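PDB 2NXW: indole-3-pyruvate decarboxylase from Azospirillum brasilense, which decarboxylates phenylpyruvate and indole-3-pyruvate, the latter to indole-3-acetaldehyde on the route to the plant hormone auxin, using thiamine diphosphate and a metal ion. Local coordinates for residues Gly414-Gly419 with Met424-Pro429; Met99-Ala104 with Gly419-Met424. All coordinates share one frame; numbering follows the deposited sequence.

Contact 1: Gly414-Gly419 with Met424-Pro429; sequences GLMAPG and MGFGVP. With TPP (thiamine diphosphate), chain E.
F426 lays its ring along three successive residues, M416, A417 and P418, where the chain leaves strand 415-416. CG stands anti to the backbone N (chi1 178°), which sends the ring from the chain leading into helix 427-437 toward the strand end. At the root, CB lies 4.1 Å from P418 CD. Further out, CD2 comes to 3.6 Å from the same P418 CD, and the proline nitrogen sits over one ring face. CE2 then passes A417 CA at 3.7 Å; A417 turns its small methyl away, onto L404 of helix 402-407, so the ring meets the backbone. The carbonyl oxygen of M416 lies at the ring edge, near its plane. At the tip, CZ meets M416 CG (3.8 Å), which lies in plane at the ring's edge, the two side chains crossing at about a right angle. The flexible, unbranched methionine fits against that edge while also packing on A77 and R80 of helix 68-82.

P418 is the centre of an inverse gamma turn, closed by a weak bond from G419 N to A417 O, and here the chain turns off from the strand. G425 has a positive phi (106°) at which a side chain would collide with the preceding carbonyl, so glycine is called for; D399 accepts bonds from its N and from G427 N.

M424 faces the cofactor. Its N donates an almost straight bond to TPP N3' (3.1 Å), while CG lies 3.7 Å from TPP C4' of the pyrimidine and SD 3.2 Å from TPP C4 of the thiazolium. A bulky apolar side chain touching both rings is characteristic of thiamine diphosphate enzymes, where it supports the V conformation; the backbone around it forms the beta-alpha-beta crossover from edge strand 415-416 through helix 427-437 to strand 443-448.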
ATOM      1  N   GLY A 414      -5.209  30.185  28.314  1.00 15.22           N
ATOM      2  CA  GLY A 414      -4.802  29.081  27.470  1.00 15.27           C
ATOM      3  C   GLY A 414      -6.043  28.313  27.033  1.00 15.41           C
ATOM      4  O   GLY A 414      -7.037  28.271  27.759  1.00 14.61           O
ATOM      5  N   LEU A 415      -5.984  27.728  25.841  1.00 15.68           N
ATOM      6  CA  LEU A 415      -7.082  26.934  25.287  1.00 15.86           C
ATOM      7  C   LEU A 415      -6.469  25.656  24.736  1.00 18.23           C
ATOM      8  O   LEU A 415      -5.568  25.697  23.894  1.00 19.71           O
ATOM      9  CB  LEU A 415      -7.793  27.690  24.162  1.00 17.33           C
ATOM     10  CG  LEU A 415      -8.875  26.906  23.402  1.00 16.62           C
ATOM     11  CD1 LEU A 415      -9.971  26.443  24.377  1.00 17.40           C
ATOM     12  CD2 LEU A 415      -9.463  27.784  22.297  1.00 17.37           C
ATOM     13  N   MET A 416      -6.964  24.523  25.212  1.00 14.68           N
ATOM     14  CA  MET A 416      -6.467  23.219  24.801  1.00 15.37           C
ATOM     15  C   MET A 416      -7.629  22.495  24.130  1.00 13.50           C
ATOM     16  O   MET A 416      -8.657  22.275  24.759  1.00 12.80           O
ATOM     17  CB  MET A 416      -6.019  22.477  26.056  1.00 18.12           C
ATOM     18  CG  MET A 416      -5.270  21.223  25.855  1.00 19.83           C
ATOM     19  SD  MET A 416      -5.023  20.570  27.515  1.00 17.27           S
ATOM     20  CE  MET A 416      -3.754  21.645  28.132  1.00 14.03           C
ATOM     21  N   ALA A 417      -7.486  22.124  22.862  1.00 12.29           N
ATOM     22  CA  ALA A 417      -8.599  21.469  22.168  1.00 11.89           C
ATOM     23  C   ALA A 417      -8.098  20.776  20.920  1.00 13.74           C
ATOM     24  O   ALA A 417      -7.002  21.068  20.438  1.00 15.21           O
ATOM     25  CB  ALA A 417      -9.644  22.517  21.786  1.00 14.96           C
ATOM     26  N   PRO A 418      -8.891  19.842  20.377  1.00 13.78           N
ATOM     27  CA  PRO A 418      -8.481  19.127  19.158  1.00 14.12           C
ATOM     28  C   PRO A 418      -8.824  19.987  17.934  1.00 14.65           C
ATOM     29  O   PRO A 418      -9.580  19.578  17.049  1.00 14.77           O
ATOM     30  CB  PRO A 418      -9.289  17.831  19.239  1.00 15.78           C
ATOM     31  CG  PRO A 418     -10.562  18.278  19.885  1.00 15.51           C
ATOM     32  CD  PRO A 418     -10.109  19.244  20.961  1.00 13.95           C
ATOM     33  N   GLY A 419      -8.254  21.191  17.904  1.00 14.36           N
ATOM     34  CA  GLY A 419      -8.522  22.133  16.833  1.00 14.01           C
ATOM     35  C   GLY A 419      -8.174  21.699  15.424  1.00 13.93           C
ATOM     36  O   GLY A 419      -8.737  22.235  14.461  1.00 14.93           O
ATOM     37  N   MET A 424     -13.614  13.806  18.804  1.00 12.16           N
ATOM     38  CA  MET A 424     -14.414  13.999  20.011  1.00 11.81           C
ATOM     39  C   MET A 424     -13.970  13.131  21.174  1.00 10.46           C
ATOM     40  O   MET A 424     -13.418  12.039  20.987  1.00 11.66           O
ATOM     41  CB  MET A 424     -15.883  13.670  19.737  1.00 13.50           C
ATOM     42  CG  MET A 424     -16.592  14.649  18.849  1.00 13.54           C
ATOM     43  SD  MET A 424     -18.143  13.963  18.304  1.00 14.33           S
ATOM     44  CE  MET A 424     -19.091  13.880  19.866  1.00 12.75           C
ATOM     45  N   GLY A 425     -14.263  13.620  22.382  1.00 10.92           N
ATOM     46  CA  GLY A 425     -13.956  12.889  23.599  1.00 10.50           C
ATOM     47  C   GLY A 425     -12.786  13.460  24.360  1.00 11.26           C
ATOM     48  O   GLY A 425     -12.576  13.141  25.523  1.00 11.84           O
ATOM     49  N   PHE A 426     -12.049  14.345  23.712  1.00 10.35           N
ATOM     50  CA  PHE A 426     -10.865  14.956  24.308  1.00 10.76           C
ATOM     51  C   PHE A 426     -11.134  15.858  25.518  1.00 11.74           C
ATOM     52  O   PHE A 426     -10.360  15.879  26.476  1.00 11.67           O
ATOM     53  CB  PHE A 426     -10.178  15.795  23.215  1.00 11.31           C
ATOM     54  CG  PHE A 426      -8.958  16.551  23.668  1.00 10.82           C
ATOM     55  CD1 PHE A 426      -7.706  15.960  23.600  1.00 13.60           C
ATOM     56  CD2 PHE A 426      -9.050  17.872  24.094  1.00 11.96           C
ATOM     57  CE1 PHE A 426      -6.553  16.676  23.944  1.00 13.35           C
ATOM     58  CE2 PHE A 426      -7.903  18.599  24.441  1.00 12.21           C
ATOM     59  CZ  PHE A 426      -6.657  18.009  24.365  1.00 12.56           C
ATOM     60  N   GLY A 427     -12.244  16.585  25.463  1.00 10.88           N
ATOM     61  CA  GLY A 427     -12.545  17.602  26.459  1.00 11.14           C
ATOM     62  C   GLY A 427     -12.443  17.354  27.943  1.00 11.12           C
ATOM     63  O   GLY A 427     -11.595  17.947  28.629  1.00 11.24           O
ATOM     64  N   VAL A 428     -13.325  16.515  28.451  1.00 10.35           N
ATOM     65  CA  VAL A 428     -13.332  16.234  29.876  1.00 10.71           C
ATOM     66  C   VAL A 428     -12.017  15.583  30.323  1.00 11.29           C
ATOM     67  O   VAL A 428     -11.414  16.030  31.293  1.00 10.76           O
ATOM     68  CB  VAL A 428     -14.583  15.402  30.249  1.00 10.31           C
ATOM     69  CG1 VAL A 428     -14.460  14.837  31.658  1.00 12.44           C
ATOM     70  CG2 VAL A 428     -15.832  16.310  30.172  1.00 13.46           C
ATOM     71  N   PRO A 429     -11.548  14.533  29.625  1.00 10.27           N
ATOM     72  CA  PRO A 429     -10.282  13.907  30.030  1.00 11.21           C
ATOM     73  C   PRO A 429      -9.109  14.878  29.968  1.00 10.70           C
ATOM     74  O   PRO A 429      -8.189  14.785  30.781  1.00 10.45           O
ATOM     75  CB  PRO A 429     -10.109  12.772  29.036  1.00 12.39           C
ATOM     76  CG  PRO A 429     -11.530  12.387  28.705  1.00 12.77           C
ATOM     77  CD  PRO A 429     -12.271  13.697  28.646  1.00 10.33           C
TER
HETATM   78  N1' TPP E2002     -16.519  10.526  16.349  1.00 10.95           N
HETATM   79  C2' TPP E2002     -15.405  11.054  16.881  1.00 11.21           C
HETATM   80  CM2 TPP E2002     -14.586  10.236  17.867  1.00 12.90           C
HETATM   81  N3' TPP E2002     -15.004  12.285  16.548  1.00 11.14           N
HETATM   82  C4' TPP E2002     -15.698  13.058  15.665  1.00 12.02           C
HETATM   83  N4' TPP E2002     -15.205  14.277  15.312  1.00 14.17           N
HETATM   84  C5' TPP E2002     -16.927  12.563  15.120  1.00 11.68           C
HETATM   85  C6' TPP E2002     -17.299  11.251  15.478  1.00 12.54           C
HETATM   86  C7' TPP E2002     -17.808  13.383  14.149  1.00 13.75           C
HETATM   87  N3  TPP E2002     -18.449  14.623  14.784  1.00 12.92           N
HETATM   88  C2  TPP E2002     -17.878  15.812  14.572  1.00 15.33           C
HETATM   89  S1  TPP E2002     -18.920  16.945  15.412  1.00 14.53           S
HETATM   90  C5  TPP E2002     -20.098  15.777  16.002  1.00 12.76           C
HETATM   91  C4  TPP E2002     -19.622  14.565  15.508  1.00 12.08           C
HETATM   92  CM4 TPP E2002     -20.377  13.236  15.787  1.00 11.99           C
HETATM   93  C6  TPP E2002     -21.282  16.098  16.822  1.00 11.85           C
HETATM   94  C7  TPP E2002     -20.829  16.586  18.211  1.00 12.44           C
HETATM   95  O7  TPP E2002     -22.005  16.649  18.977  1.00  9.62           O
HETATM   96  PA  TPP E2002     -21.797  17.433  20.337  1.00 10.02           P
HETATM   97  O1A TPP E2002     -20.681  16.854  21.202  1.00 11.22           O
HETATM   98  O2A TPP E2002     -23.151  17.336  21.038  1.00  9.84           O
HETATM   99  O3A TPP E2002     -21.470  18.972  20.088  1.00  9.45           O
HETATM  100  PB  TPP E2002     -22.392  19.887  19.063  1.00 10.67           P
HETATM  101  O1B TPP E2002     -23.878  19.609  19.303  1.00 10.47           O
HETATM  102  O2B TPP E2002     -21.994  21.348  19.418  1.00 13.33           O
HETATM  103  O3B TPP E2002     -22.005  19.611  17.618  1.00 11.50           O

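Contact 2: Met99-Ala104 with Gly419-Met424; sequences MVNAVA and GYYAGM. With TPP (thiamine diphosphate), chain E.
The first turn of helix 100-108 faces the irregular loop 419-424, with CA of N101 8.3 Å from CA of G423 and CA of A104 8.6 Å from CA of Y421. The backbones do not meet; Y421 spans most of the gap, met by the N101 amide. Y421 OH donates to N101 OD1 at 2.6 Å, the C=O...O angle being 156°. N101 OD1 lies in plane at the ring edge, amide and ring planes 33° apart, the hydroxyl slightly off the carbonyl plane. N101 CG is anti to the backbone N (chi1 177°), which carries the amide off the helix toward the loop. A104 gives the ring room: its CB stops 3.5 Å from Y421 OH, and its carbonyl carbon lies over a ring face.

The helix belongs to the N-terminal TPP-binding domain and the loop to the C-terminal one, so the contact joins the two within one chain. F97 of the second subunit packs on both V100 and Y421.

A phenylalanine in place of Y421 would probably leave N101 OD1 without its hydroxyl mate and the amide freer to turn. The other branch, N101 ND2, donates to a water (2.8 Å) that donates to M424 O. G423 has no room for a CB, which would strike Y421 CE2. Beside it, A422 O accepts a 2.7 Å bond from TPP N4', the aminopyrimidine amine.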
ATOM      1  N   MET A  99      -6.401   2.849  23.021  1.00 11.36           N
ATOM      2  CA  MET A  99      -5.819   4.186  23.137  1.00 11.69           C
ATOM      3  C   MET A  99      -5.240   4.692  21.805  1.00 10.58           C
ATOM      4  O   MET A  99      -4.645   5.764  21.743  1.00 11.70           O
ATOM      5  CB  MET A  99      -4.727   4.176  24.219  1.00 12.86           C
ATOM      6  CG  MET A  99      -4.480   5.545  24.839  1.00 13.05           C
ATOM      7  SD  MET A  99      -3.383   5.457  26.278  1.00 12.50           S
ATOM      8  CE  MET A  99      -1.801   4.941  25.499  1.00 13.93           C
ATOM      9  N   VAL A 100      -5.437   3.923  20.740  1.00 10.47           N
ATOM     10  CA  VAL A 100      -4.929   4.277  19.422  1.00 11.49           C
ATOM     11  C   VAL A 100      -5.430   5.647  18.950  1.00 11.40           C
ATOM     12  O   VAL A 100      -4.662   6.455  18.431  1.00 12.25           O
ATOM     13  CB  VAL A 100      -5.296   3.164  18.401  1.00 10.51           C
ATOM     14  CG1 VAL A 100      -5.130   3.642  16.969  1.00 12.94           C
ATOM     15  CG2 VAL A 100      -4.406   1.938  18.647  1.00 11.62           C
ATOM     16  N   ASN A 101      -6.717   5.927  19.133  1.00 11.45           N
ATOM     17  CA  ASN A 101      -7.247   7.212  18.713  1.00 10.82           C
ATOM     18  C   ASN A 101      -6.618   8.386  19.473  1.00 10.42           C
ATOM     19  O   ASN A 101      -6.201   9.378  18.864  1.00 10.66           O
ATOM     20  CB  ASN A 101      -8.770   7.223  18.876  1.00 10.72           C
ATOM     21  CG  ASN A 101      -9.367   8.556  18.528  1.00 11.79           C
ATOM     22  OD1 ASN A 101      -9.058   9.133  17.480  1.00 13.20           O
ATOM     23  ND2 ASN A 101     -10.228   9.065  19.400  1.00 12.68           N
ATOM     24  N   ALA A 102      -6.554   8.292  20.802  1.00 11.51           N
ATOM     25  CA  ALA A 102      -5.970   9.385  21.577  1.00 11.19           C
ATOM     26  C   ALA A 102      -4.518   9.627  21.170  1.00 10.72           C
ATOM     27  O   ALA A 102      -4.068  10.775  21.100  1.00 11.87           O
ATOM     28  CB  ALA A 102      -6.052   9.075  23.073  1.00 11.21           C
ATOM     29  N   VAL A 103      -3.794   8.546  20.889  1.00 11.52           N
ATOM     30  CA  VAL A 103      -2.394   8.685  20.493  1.00 12.01           C
ATOM     31  C   VAL A 103      -2.274   9.309  19.105  1.00 12.17           C
ATOM     32  O   VAL A 103      -1.396  10.160  18.877  1.00 12.68           O
ATOM     33  CB  VAL A 103      -1.668   7.323  20.569  1.00 11.76           C
ATOM     34  CG1 VAL A 103      -0.238   7.440  20.028  1.00 14.32           C
ATOM     35  CG2 VAL A 103      -1.644   6.863  22.031  1.00 12.90           C
ATOM     36  N   ALA A 104      -3.154   8.912  18.183  1.00 11.85           N
ATOM     37  CA  ALA A 104      -3.145   9.491  16.834  1.00 11.13           C
ATOM     38  C   ALA A 104      -3.433  10.994  16.937  1.00 11.51           C
ATOM     39  O   ALA A 104      -2.835  11.800  16.223  1.00 12.19           O
ATOM     40  CB  ALA A 104      -4.194   8.800  15.943  1.00 11.78           C
ATOM     41  N   GLY A 419      -8.254  21.191  17.904  1.00 14.36           N
ATOM     42  CA  GLY A 419      -8.522  22.133  16.833  1.00 14.01           C
ATOM     43  C   GLY A 419      -8.174  21.699  15.424  1.00 13.93           C
ATOM     44  O   GLY A 419      -8.737  22.235  14.461  1.00 14.93           O
ATOM     45  N   TYR A 420      -7.240  20.761  15.287  1.00 12.97           N
ATOM     46  CA  TYR A 420      -6.867  20.271  13.961  1.00 12.57           C
ATOM     47  C   TYR A 420      -7.358  18.843  13.743  1.00 13.51           C
ATOM     48  O   TYR A 420      -7.952  18.536  12.716  1.00 15.47           O
ATOM     49  CB  TYR A 420      -5.348  20.297  13.769  1.00 13.36           C
ATOM     50  CG  TYR A 420      -4.694  21.656  13.902  1.00 13.53           C
ATOM     51  CD1 TYR A 420      -5.428  22.842  13.787  1.00 13.68           C
ATOM     52  CD2 TYR A 420      -3.322  21.752  14.130  1.00 14.47           C
ATOM     53  CE1 TYR A 420      -4.809  24.094  13.909  1.00 13.94           C
ATOM     54  CE2 TYR A 420      -2.693  22.997  14.240  1.00 15.90           C
ATOM     55  CZ  TYR A 420      -3.442  24.157  14.137  1.00 13.74           C
ATOM     56  OH  TYR A 420      -2.836  25.383  14.297  1.00 16.31           O
ATOM     57  N   TYR A 421      -7.115  17.973  14.720  1.00 12.08           N
ATOM     58  CA  TYR A 421      -7.507  16.572  14.628  1.00 12.36           C
ATOM     59  C   TYR A 421      -9.025  16.397  14.635  1.00 13.36           C
ATOM     60  O   TYR A 421      -9.556  15.472  14.021  1.00 14.61           O
ATOM     61  CB  TYR A 421      -6.873  15.803  15.788  1.00 12.74           C
ATOM     62  CG  TYR A 421      -7.059  14.306  15.737  1.00 10.82           C
ATOM     63  CD1 TYR A 421      -6.514  13.547  14.699  1.00 13.05           C
ATOM     64  CD2 TYR A 421      -7.750  13.638  16.749  1.00 11.43           C
ATOM     65  CE1 TYR A 421      -6.645  12.166  14.672  1.00 12.67           C
ATOM     66  CE2 TYR A 421      -7.887  12.253  16.735  1.00 11.94           C
ATOM     67  CZ  TYR A 421      -7.328  11.524  15.694  1.00 11.69           C
ATOM     68  OH  TYR A 421      -7.428  10.154  15.664  1.00 12.87           O
ATOM     69  N   ALA A 422      -9.703  17.284  15.361  1.00 13.54           N
ATOM     70  CA  ALA A 422     -11.167  17.310  15.444  1.00 13.93           C
ATOM     71  C   ALA A 422     -11.827  16.045  15.966  1.00 14.94           C
ATOM     72  O   ALA A 422     -12.978  15.760  15.630  1.00 17.00           O
ATOM     73  CB  ALA A 422     -11.755  17.676  14.080  1.00 16.96           C
ATOM     74  N   GLY A 423     -11.120  15.296  16.801  1.00 14.20           N
ATOM     75  CA  GLY A 423     -11.698  14.086  17.358  1.00 13.64           C
ATOM     76  C   GLY A 423     -12.433  14.384  18.656  1.00 14.02           C
ATOM     77  O   GLY A 423     -11.945  15.124  19.506  1.00 15.28           O
ATOM     78  N   MET A 424     -13.614  13.806  18.804  1.00 12.16           N
ATOM     79  CA  MET A 424     -14.414  13.999  20.011  1.00 11.81           C
ATOM     80  C   MET A 424     -13.970  13.131  21.174  1.00 10.46           C
ATOM     81  O   MET A 424     -13.418  12.039  20.987  1.00 11.66           O
ATOM     82  CB  MET A 424     -15.883  13.670  19.737  1.00 13.50           C
ATOM     83  CG  MET A 424     -16.592  14.649  18.849  1.00 13.54           C
ATOM     84  SD  MET A 424     -18.143  13.963  18.304  1.00 14.33           S
ATOM     85  CE  MET A 424     -19.091  13.880  19.866  1.00 12.75           C
TER
HETATM   86  N1' TPP E2002     -16.519  10.526  16.349  1.00 10.95           N
HETATM   87  C2' TPP E2002     -15.405  11.054  16.881  1.00 11.21           C
HETATM   88  CM2 TPP E2002     -14.586  10.236  17.867  1.00 12.90           C
HETATM   89  N3' TPP E2002     -15.004  12.285  16.548  1.00 11.14           N
HETATM   90  C4' TPP E2002     -15.698  13.058  15.665  1.00 12.02           C
HETATM   91  N4' TPP E2002     -15.205  14.277  15.312  1.00 14.17           N
HETATM   92  C5' TPP E2002     -16.927  12.563  15.120  1.00 11.68           C
HETATM   93  C6' TPP E2002     -17.299  11.251  15.478  1.00 12.54           C
HETATM   94  C7' TPP E2002     -17.808  13.383  14.149  1.00 13.75           C
HETATM   95  N3  TPP E2002     -18.449  14.623  14.784  1.00 12.92           N
HETATM   96  C2  TPP E2002     -17.878  15.812  14.572  1.00 15.33           C
HETATM   97  S1  TPP E2002     -18.920  16.945  15.412  1.00 14.53           S
HETATM   98  C5  TPP E2002     -20.098  15.777  16.002  1.00 12.76           C
HETATM   99  C4  TPP E2002     -19.622  14.565  15.508  1.00 12.08           C
HETATM  100  CM4 TPP E2002     -20.377  13.236  15.787  1.00 11.99           C
HETATM  101  C6  TPP E2002     -21.282  16.098  16.822  1.00 11.85           C
HETATM  102  C7  TPP E2002     -20.829  16.586  18.211  1.00 12.44           C
HETATM  103  O7  TPP E2002     -22.005  16.649  18.977  1.00  9.62           O
HETATM  104  PA  TPP E2002     -21.797  17.433  20.337  1.00 10.02           P
HETATM  105  O1A TPP E2002     -20.681  16.854  21.202  1.00 11.22           O
HETATM  106  O2A TPP E2002     -23.151  17.336  21.038  1.00  9.84           O
HETATM  107  O3A TPP E2002     -21.470  18.972  20.088  1.00  9.45           O
HETATM  108  PB  TPP E2002     -22.392  19.887  19.063  1.00 10.67           P
HETATM  109  O1B TPP E2002     -23.878  19.609  19.303  1.00 10.47           O
HETATM  110  O2B TPP E2002     -21.994  21.348  19.418  1.00 13.33           O
HETATM  111  O3B TPP E2002     -22.005  19.611  17.618  1.00 11.50           O
HETATM  112  O   HOH W   1     -11.038  11.796  19.415  1.00 13.25           O

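How the contacts relate
Both contacts are interior and centre on the run from strand 415-416 to helix 427-437, with centres 10 Å apart; they share G419 and M424 and touch where P418 CG packs on G423 O. Contact 1 lies within the C-terminal TPP-binding domain and is apolar: a phenyl ring set against the bend where the chain leaves the strand. Contact 2 reaches across to the N-terminal domain, close to the second subunit, and relies on a hydroxyl, an amide and a water, as suits a seam between two domains, where the partly exposed Y421 offers a polar tip. Between them the loop carries cofactor-binding backbone atoms, so both contacts border the same part of the pocket wall.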